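Local coordinates for protein PHOX (Pseudomonas fluorescens, PDB 4A9V) that is an alkaline phosphatase of the PhoX family, a beta-propeller enzyme whose iron-calcium cofactor catalyses phosphate transfer chemistry, at residues 178-186 with 271-279; 337-345 with 441-449. One frame throughout, in Å; residues are numbered along the deposited sequence. Where two conformers were deposited one is given.

Contact 1 lies deep in the propeller, its centre about 8 Å from the centre of the chain, and contributes C179 and E273 to the iron-calcium cluster; contact 2 is peripheral, its centre about 23 Å out. The centres of contacts 1 and 2 are about 22 Å apart, and the nearest atoms of the two contacts about 8 Å apart. Both reach the same antiparallel sheet, whose outermost strands are 276-279 and 386-391. The latter carries E387, whose side chain comes within about 3 Å of that of E273. Contact 2 pairs 340-347 with 443-451, joining the two halves of this sheet away from the cluster, the side chain of S441 about 14 Å from a bound lithium ion.

Contact 1: residues 178-186 with 271-279; sequences NCANGKTPW and KHENAALAE. With LI (lithium ion), chain C; CA (calcium ion), chain Q; FEO (mu-oxo-diiron), chain S; EDO (1,2-ethanediol), chain O.
The side chains of C179 and E273 converge on the iron-calcium cluster, with C179 SG 3.2 Å from E273 OE2. SG, anti to the C179 backbone N (chi1 -179°), binds FE1 of the mu-oxo-diiron group at 2.5 Å. The E273 chain bends at chi2 (93°) and splits its carboxylate between metals: OE1 reaches FE2 at 2.0 Å, whereas OE2 binds calcium at 2.3 Å. Behind the ligands, A180 N donates to E273 O, and N181 O, approached from above its carbonyl plane, accepts from A275 N. One water further ties K183 N to A275 O and L277 N.

L277 fills the far end of the contact: CG lies 3.5 Å from K183 O, and CD1 meets P185 CD (4.1 Å) and, obliquely, the W186 ring at CH2 (4.2 Å). An alanine here would take away both methyl branches and probably leave a gap beside P185 and W186. E194 and E90 join C179 on FE1, while E194, D292 and E387 accompany E273 on FE2. Sulfur and carboxylate from two segments far apart in sequence thus fix iron and calcium within a single cofactor, the backbone bonds probably helping to hold both ligands in position.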
loop_
_atom_site.group_PDB
_atom_site.type_symbol
_atom_site.label_atom_id
_atom_site.label_comp_id
_atom_site.label_asym_id
_atom_site.label_seq_id
_atom_site.Cartn_x
_atom_site.Cartn_y
_atom_site.Cartn_z
ATOM N N ASN A 178 2.864 -6.794 3.676
ATOM C CA ASN A 178 2.291 -6.444 2.379
ATOM C C ASN A 178 1.300 -5.300 2.502
ATOM O O ASN A 178 0.235 -5.449 3.100
ATOM C CB ASN A 178 1.583 -7.648 1.778
ATOM C CG ASN A 178 2.504 -8.815 1.626
ATOM O OD1 ASN A 178 2.873 -9.451 2.615
ATOM N ND2 ASN A 178 3.033 -8.978 0.420
ATOM N N CYS A 179 1.687 -4.154 1.959
ATOM C CA CYS A 179 0.988 -2.902 2.151
ATOM C C CYS A 179 -0.034 -2.729 1.032
ATOM O O CYS A 179 -1.163 -3.205 1.145
ATOM C CB CYS A 179 2.013 -1.772 2.211
ATOM S SG CYS A 179 1.298 -0.153 2.481
ATOM N N ALA A 180 0.367 -2.161 -0.095
ATOM C CA ALA A 180 -0.584 -2.006 -1.188
ATOM C C ALA A 180 -0.053 -2.628 -2.488
ATOM O O ALA A 180 0.715 -3.607 -2.449
ATOM C CB ALA A 180 -1.010 -0.542 -1.333
ATOM N N ASN A 181 -0.641 -2.218 -3.612
ATOM C CA ASN A 181 -0.842 -3.121 -4.726
ATOM C C ASN A 181 -0.584 -2.461 -6.072
ATOM O O ASN A 181 -0.590 -1.235 -6.199
ATOM C CB ASN A 181 -2.283 -3.656 -4.698
ATOM C CG ASN A 181 -3.316 -2.555 -4.867
ATOM O OD1 ASN A 181 -3.320 -1.564 -4.123
ATOM N ND2 ASN A 181 -4.145 -2.679 -5.891
ATOM N N GLY A 182 -0.512 -3.309 -7.098
ATOM C CA GLY A 182 -0.676 -2.904 -8.483
ATOM C C GLY A 182 -1.369 -3.992 -9.268
ATOM O O GLY A 182 -1.375 -5.152 -8.868
ATOM N N LYS A 183 -1.932 -3.606 -10.399
ATOM C CA LYS A 183 -2.634 -4.522 -11.284
ATOM C C LYS A 183 -2.054 -4.330 -12.672
ATOM O O LYS A 183 -2.090 -3.225 -13.205
ATOM C CB LYS A 183 -4.127 -4.194 -11.295
ATOM C CG LYS A 183 -4.927 -5.058 -12.256
ATOM C CD LYS A 183 -6.407 -4.725 -12.190
ATOM C CE LYS A 183 -7.218 -5.529 -13.185
ATOM N NZ LYS A 183 -8.648 -5.103 -13.155
ATOM N N THR A 184 -1.507 -5.394 -13.253
ATOM C CA THR A 184 -0.845 -5.249 -14.545
ATOM C C THR A 184 -1.819 -5.556 -15.679
ATOM O O THR A 184 -2.746 -6.356 -15.520
ATOM C CB THR A 184 0.386 -6.160 -14.686
ATOM O OG1 THR A 184 -0.051 -7.502 -14.925
ATOM C CG2 THR A 184 1.280 -6.086 -13.464
ATOM N N PRO A 185 -1.544 -5.001 -16.867
ATOM C CA PRO A 185 -2.410 -5.267 -18.005
ATOM C C PRO A 185 -2.156 -6.635 -18.625
ATOM O O PRO A 185 -2.875 -7.014 -19.540
ATOM C CB PRO A 185 -2.076 -4.136 -18.986
ATOM C CG PRO A 185 -0.743 -3.629 -18.575
ATOM C CD PRO A 185 -0.670 -3.837 -17.091
ATOM N N TRP A 186 -1.190 -7.390 -18.101
ATOM C CA TRP A 186 -1.006 -8.783 -18.514
ATOM C C TRP A 186 -1.496 -9.755 -17.468
ATOM O O TRP A 186 -1.144 -10.934 -17.494
ATOM C CB TRP A 186 0.455 -9.064 -18.891
ATOM C CG TRP A 186 1.469 -8.659 -17.851
ATOM C CD1 TRP A 186 2.056 -9.465 -16.880
ATOM C CD2 TRP A 186 2.091 -7.342 -17.691
ATOM N NE1 TRP A 186 2.935 -8.738 -16.118
ATOM C CE2 TRP A 186 3.007 -7.456 -16.563
ATOM C CE3 TRP A 186 1.985 -6.129 -18.350
ATOM C CZ2 TRP A 186 3.699 -6.360 -16.071
ATOM C CZ3 TRP A 186 2.709 -5.043 -17.865
ATOM C CH2 TRP A 186 3.553 -5.159 -16.761
ATOM N N LYS A 271 10.745 0.549 1.220
ATOM C CA LYS A 271 9.512 0.250 1.934
ATOM C C LYS A 271 8.315 0.593 1.037
ATOM O O LYS A 271 7.727 1.674 1.114
ATOM C CB LYS A 271 9.498 0.951 3.293
ATOM C CG LYS A 271 10.652 0.476 4.147
ATOM C CD LYS A 271 10.649 0.990 5.572
ATOM C CE LYS A 271 11.948 0.592 6.252
ATOM N NZ LYS A 271 12.062 1.119 7.637
ATOM N N HIS A 272 8.070 -0.301 0.082
ATOM C CA HIS A 272 7.110 -0.057 -0.991
ATOM C C HIS A 272 5.706 0.072 -0.458
ATOM O O HIS A 272 5.209 -0.848 0.190
ATOM C CB HIS A 272 7.122 -1.231 -1.962
ATOM C CG HIS A 272 8.369 -1.340 -2.791
ATOM N ND1 HIS A 272 8.491 -0.721 -3.987
ATOM C CD2 HIS A 272 9.528 -2.073 -2.607
ATOM C CE1 HIS A 272 9.675 -1.034 -4.530
ATOM N NE2 HIS A 272 10.311 -1.855 -3.692
ATOM N N GLU A 273 5.001 1.126 -0.865
ATOM C CA GLU A 273 3.578 1.262 -0.558
ATOM C C GLU A 273 2.735 0.589 -1.644
ATOM O O GLU A 273 2.170 -0.478 -1.419
ATOM C CB GLU A 273 3.181 2.719 -0.389
ATOM C CG GLU A 273 1.727 2.874 0.034
ATOM C CD GLU A 273 1.534 2.967 1.534
ATOM O OE1 GLU A 273 2.543 3.209 2.245
ATOM O OE2 GLU A 273 0.366 2.836 1.983
ATOM N N ASN A 274 2.634 1.208 -2.821
ATOM C CA ASN A 274 1.916 0.600 -3.943
ATOM C C ASN A 274 2.717 0.703 -5.235
ATOM O O ASN A 274 3.871 1.127 -5.248
ATOM C CB ASN A 274 0.458 1.122 -4.078
ATOM C CG ASN A 274 0.322 2.335 -4.986
ATOM O OD1 ASN A 274 1.203 3.195 -5.049
ATOM N ND2 ASN A 274 -0.853 2.481 -5.591
ATOM N N ALA A 275 2.115 0.221 -6.314
ATOM C CA ALA A 275 2.783 0.124 -7.601
ATOM C C ALA A 275 1.770 0.494 -8.680
ATOM O O ALA A 275 0.843 -0.256 -8.961
ATOM C CB ALA A 275 3.308 -1.289 -7.811
ATOM N N ALA A 276 1.870 1.723 -9.171
ATOM C CA ALA A 276 0.867 2.297 -10.066
ATOM C C ALA A 276 1.278 2.091 -11.514
ATOM O O ALA A 276 2.305 2.611 -11.948
ATOM C CB ALA A 276 0.695 3.781 -9.782
ATOM N N LEU A 277 0.482 1.332 -12.260
ATOM C CA LEU A 277 0.811 0.998 -13.646
ATOM C C LEU A 277 0.409 2.108 -14.608
ATOM O O LEU A 277 -0.701 2.630 -14.545
ATOM C CB LEU A 277 0.121 -0.305 -14.053
ATOM C CG LEU A 277 0.938 -1.583 -13.880
ATOM C CD1 LEU A 277 2.066 -1.673 -14.892
ATOM C CD2 LEU A 277 1.458 -1.728 -12.464
ATOM N N ALA A 278 1.267 2.332 -15.594
ATOM C CA ALA A 278 0.966 3.167 -16.741
ATOM C C ALA A 278 1.723 2.587 -17.933
ATOM O O ALA A 278 2.360 1.539 -17.825
ATOM C CB ALA A 278 1.384 4.611 -16.466
ATOM N N GLU A 279 1.669 3.282 -19.056
ATOM C CA GLU A 279 2.293 2.795 -20.271
ATOM C C GLU A 279 2.872 3.993 -21.002
ATOM O O GLU A 279 2.232 5.038 -21.092
ATOM C CB GLU A 279 1.242 2.085 -21.134
ATOM C CG GLU A 279 1.770 1.383 -22.383
ATOM C CD GLU A 279 0.717 0.545 -23.115
ATOM O OE1 GLU A 279 -0.437 0.432 -22.654
ATOM O OE2 GLU A 279 1.075 -0.100 -24.122
HETATM LI LI LI C . 0.017 1.621 -24.078
HETATM CA CA CA Q . -0.975 2.749 3.865
HETATM FE FE1 FEO S . 1.319 0.099 4.923
HETATM FE FE2 FEO S . 2.526 3.287 4.254
HETATM O O FEO S . 1.166 2.043 4.830
HETATM C C1 EDO O . -9.551 -7.546 -15.649
HETATM O O1 EDO O . -10.227 -6.818 -14.481
HETATM C C2 EDO O . -8.064 -7.727 -15.323
HETATM O O2 EDO O . -7.583 -8.947 -15.916
HETATM O O HOH W 1 -3.189 0.702 -5.865
HETATM O O HOH W 2 -1.692 -0.575 -10.915
HETATM O O HOH W 3 0.417 4.101 -24.572
HETATM O O HOH W 4 -1.000 0.529 -26.092
HETATM O O HOH W 5 -0.831 0.200 5.095
HETATM O O HOH W 6 -1.693 0.875 2.352
HETATM O O HOH W 7 -3.391 2.330 4.292
#

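Contact 2: residues 337-345 with 441-449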
loop_
_atom_site.group_PDB
_atom_site.type_symbol
_atom_site.label_atom_id
_atom_site.label_comp_id
_atom_site.label_asym_id
_atom_site.label_seq_id
_atom_site.Cartn_x
_atom_site.Cartn_y
_atom_site.Cartn_z
ATOM N N ASP A 337 -1.661 28.582 -1.507
ATOM C CA ASP A 337 -2.860 27.768 -1.657
ATOM C C ASP A 337 -2.678 26.634 -2.648
ATOM O O ASP A 337 -3.301 25.586 -2.503
ATOM C CB ASP A 337 -4.060 28.605 -2.084
ATOM C CG ASP A 337 -5.369 27.858 -1.892
ATOM O OD1 ASP A 337 -5.676 27.509 -0.732
ATOM O OD2 ASP A 337 -6.060 27.552 -2.891
ATOM N N HIS A 338 -1.893 26.881 -3.690
ATOM C CA HIS A 338 -1.787 25.963 -4.811
ATOM C C HIS A 338 -0.418 26.016 -5.449
ATOM O O HIS A 338 -0.251 26.539 -6.549
ATOM C CB HIS A 338 -2.863 26.245 -5.844
ATOM C CG HIS A 338 -2.973 25.170 -6.874
ATOM N ND1 HIS A 338 -3.172 25.430 -8.178
ATOM C CD2 HIS A 338 -2.819 23.792 -6.762
ATOM C CE1 HIS A 338 -3.152 24.275 -8.866
ATOM N NE2 HIS A 338 -2.947 23.272 -7.997
ATOM N N PRO A 339 0.601 25.536 -4.731
ATOM C CA PRO A 339 1.941 25.583 -5.291
ATOM C C PRO A 339 2.088 24.659 -6.494
ATOM O O PRO A 339 1.513 23.559 -6.533
ATOM C CB PRO A 339 2.822 25.126 -4.130
ATOM C CG PRO A 339 1.931 24.263 -3.306
ATOM C CD PRO A 339 0.578 24.903 -3.404
ATOM N N LYS A 340 2.795 25.175 -7.508
ATOM C CA LYS A 340 3.056 24.505 -8.800
ATOM C C LYS A 340 4.578 24.559 -9.098
ATOM O O LYS A 340 5.188 25.618 -8.920
ATOM C CB LYS A 340 2.306 25.234 -9.942
ATOM C CG LYS A 340 0.780 25.286 -9.834
ATOM C CD LYS A 340 0.159 26.219 -10.880
ATOM C CE LYS A 340 -1.362 26.305 -10.771
ATOM N NZ LYS A 340 -1.840 27.345 -9.811
ATOM N N GLY A 341 5.133 23.529 -9.747
ATOM C CA GLY A 341 6.504 23.592 -10.230
ATOM C C GLY A 341 6.811 22.524 -11.259
ATOM O O GLY A 341 5.912 22.003 -11.923
ATOM N N GLN A 342 8.107 22.263 -11.420
ATOM C CA GLN A 342 8.614 21.234 -12.324
ATOM C C GLN A 342 9.426 20.223 -11.527
ATOM O O GLN A 342 9.930 20.520 -10.443
ATOM C CB GLN A 342 9.519 21.852 -13.398
ATOM C CG GLN A 342 8.783 22.730 -14.396
ATOM C CD GLN A 342 8.123 21.937 -15.513
ATOM O OE1 GLN A 342 6.960 22.175 -15.856
ATOM N NE2 GLN A 342 8.898 21.093 -16.173
ATOM N N GLY A 343 9.578 19.029 -12.090
ATOM C CA GLY A 343 10.448 18.023 -11.517
ATOM C C GLY A 343 11.020 17.126 -12.591
ATOM O O GLY A 343 10.783 17.328 -13.788
ATOM N N GLN A 344 11.801 16.148 -12.155
ATOM C CA GLN A 344 12.502 15.272 -13.069
ATOM C C GLN A 344 12.705 13.894 -12.473
ATOM O O GLN A 344 12.685 13.707 -11.253
ATOM C CB GLN A 344 13.860 15.860 -13.447
ATOM C CG GLN A 344 14.806 15.992 -12.277
ATOM C CD GLN A 344 16.088 16.700 -12.637
ATOM O OE1 GLN A 344 16.916 16.165 -13.374
ATOM N NE2 GLN A 344 16.291 17.880 -12.066
ATOM N N TRP A 345 12.927 12.941 -13.372
ATOM C CA TRP A 345 13.311 11.575 -13.039
ATOM C C TRP A 345 14.782 11.385 -13.296
ATOM O O TRP A 345 15.278 11.734 -14.380
ATOM C CB TRP A 345 12.514 10.606 -13.913
ATOM C CG TRP A 345 11.040 10.635 -13.627
ATOM C CD1 TRP A 345 10.032 11.156 -14.424
ATOM C CD2 TRP A 345 10.397 10.261 -12.376
ATOM N NE1 TRP A 345 8.825 11.095 -13.781
ATOM C CE2 TRP A 345 8.984 10.562 -12.540
ATOM C CE3 TRP A 345 10.821 9.633 -11.215
ATOM C CZ2 TRP A 345 8.063 10.314 -11.534
ATOM C CZ3 TRP A 345 9.885 9.387 -10.214
ATOM C CH2 TRP A 345 8.535 9.704 -10.379
ATOM N N SER A 441 8.548 10.285 -20.524
ATOM C CA SER A 441 9.286 11.524 -20.311
ATOM C C SER A 441 10.028 11.525 -18.981
ATOM O O SER A 441 9.569 10.954 -17.988
ATOM C CB SER A 441 8.348 12.723 -20.375
ATOM O OG SER A 441 7.805 12.829 -21.672
ATOM N N LYS A 442 11.099 12.304 -18.936
ATOM C CA LYS A 442 11.936 12.391 -17.764
ATOM C C LYS A 442 11.732 13.690 -16.993
ATOM O O LYS A 442 12.367 13.894 -15.969
ATOM C CB LYS A 442 13.396 12.192 -18.160
ATOM C CG LYS A 442 13.660 10.742 -18.566
ATOM C CD LYS A 442 15.049 10.486 -19.121
ATOM C CE LYS A 442 15.063 9.186 -19.917
ATOM N NZ LYS A 442 16.437 8.730 -20.259
ATOM N N THR A 443 10.783 14.513 -17.431
ATOM C CA THR A 443 10.369 15.683 -16.660
ATOM C C THR A 443 8.853 15.773 -16.589
ATOM O O THR A 443 8.137 15.127 -17.363
ATOM C CB THR A 443 10.925 17.003 -17.243
ATOM O OG1 THR A 443 10.304 17.275 -18.501
ATOM C CG2 THR A 443 12.435 16.919 -17.440
ATOM N N PHE A 444 8.380 16.554 -15.621
ATOM C CA PHE A 444 6.963 16.712 -15.379
ATOM C C PHE A 444 6.689 18.056 -14.710
ATOM O O PHE A 444 7.593 18.678 -14.137
ATOM C CB PHE A 444 6.431 15.556 -14.518
ATOM C CG PHE A 444 7.198 15.337 -13.242
ATOM C CD1 PHE A 444 6.957 16.130 -12.129
ATOM C CD2 PHE A 444 8.176 14.364 -13.154
ATOM C CE1 PHE A 444 7.677 15.955 -10.960
ATOM C CE2 PHE A 444 8.891 14.179 -11.987
ATOM C CZ PHE A 444 8.601 14.938 -10.874
ATOM N N ALA A 445 5.435 18.488 -14.807
ATOM C CA ALA A 445 4.915 19.587 -14.012
ATOM C C ALA A 445 4.193 19.009 -12.797
ATOM O O ALA A 445 3.452 18.047 -12.929
ATOM C CB ALA A 445 3.952 20.402 -14.857
ATOM N N TRP A 446 4.373 19.614 -11.631
ATOM C CA TRP A 446 3.689 19.155 -10.425
ATOM C C TRP A 446 2.887 20.259 -9.782
ATOM O O TRP A 446 3.169 21.452 -9.966
ATOM C CB TRP A 446 4.680 18.532 -9.432
ATOM C CG TRP A 446 5.671 19.506 -8.844
ATOM C CD1 TRP A 446 6.956 19.763 -9.286
ATOM C CD2 TRP A 446 5.477 20.381 -7.692
ATOM N NE1 TRP A 446 7.556 20.722 -8.506
ATOM C CE2 TRP A 446 6.711 21.141 -7.543
ATOM C CE3 TRP A 446 4.425 20.632 -6.834
ATOM C CZ2 TRP A 446 6.839 22.153 -6.603
ATOM C CZ3 TRP A 446 4.574 21.630 -5.875
ATOM C CH2 TRP A 446 5.742 22.391 -5.782
ATOM N N ASP A 447 1.872 19.869 -9.018
ATOM C CA ASP A 447 1.122 20.805 -8.177
ATOM C C ASP A 447 0.600 20.061 -6.957
ATOM O O ASP A 447 0.487 18.840 -6.969
ATOM C CB ASP A 447 -0.034 21.474 -8.958
ATOM C CG ASP A 447 -1.192 20.523 -9.260
ATOM O OD1 ASP A 447 -1.004 19.587 -10.070
ATOM O OD2 ASP A 447 -2.301 20.732 -8.715
ATOM N N LEU A 448 0.307 20.794 -5.888
ATOM C CA LEU A 448 -0.380 20.177 -4.748
ATOM C C LEU A 448 -1.891 20.266 -4.946
ATOM O O LEU A 448 -2.510 21.322 -4.797
ATOM C CB LEU A 448 0.037 20.782 -3.419
ATOM C CG LEU A 448 1.474 20.464 -2.980
ATOM C CD1 LEU A 448 1.737 20.987 -1.574
ATOM C CD2 LEU A 448 1.801 18.979 -3.062
ATOM N N PHE A 449 -2.479 19.124 -5.286
ATOM C CA PHE A 449 -3.914 19.013 -5.513
ATOM C C PHE A 449 -4.722 19.371 -4.265
ATOM O O PHE A 449 -5.772 19.996 -4.367
ATOM C CB PHE A 449 -4.245 17.586 -5.976
ATOM C CG PHE A 449 -5.709 17.339 -6.170
ATOM C CD1 PHE A 449 -6.394 17.952 -7.203
ATOM C CD2 PHE A 449 -6.425 16.571 -5.271
ATOM C CE1 PHE A 449 -7.761 17.818 -7.331
ATOM C CE2 PHE A 449 -7.784 16.380 -5.431
ATOM C CZ PHE A 449 -8.461 17.034 -6.445
HETATM O O HOH W 8 8.224 18.906 -17.826
#
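Strands 340-345 and 443-448 form an antiparallel ladder inside a large sheet of the propeller, marked by two glycines lying beneath cross-strand aromatics, a pairing known as aromatic rescue of glycine. The hydrogen-bonded pairs are G341 with W446 and G343 with F444, each closed by two backbone bonds. In both aromatics CG sits between the backbone N and the carbonyl carbon (chi1 67° in W446, 53° in F444), which folds the ring back over its partner: G341 CA lies 3.8 Å from the centroid of the W446 five-membered ring and G343 CA 3.9 Å from that of F444, both CH-pi contacts over a face. W446 NE1 bonds only weakly to Q342 O and also donates to D330. W345 also meets F444: W345 NE1 lies 3.4 Å from F444 CD2, the ring planes oblique at 54°.

Where the chain enters strand 340-345, H338 NE2 donates to D447 OD2 at 2.7 Å, reaching it on the anti side with the imidazole turned almost perpendicular to the carboxylate. P339 CG packs on L448 CD1 at 3.7 Å, and P339 O accepts from L448 N. The D447 carboxylate has a second partner: OD1 forms a salt bridge with R431 of strand 428-434. That strand flanks 443-448, and 322-329 flanks 340-345 with Y325 and A327 against W345, placing the contact mid-sheet.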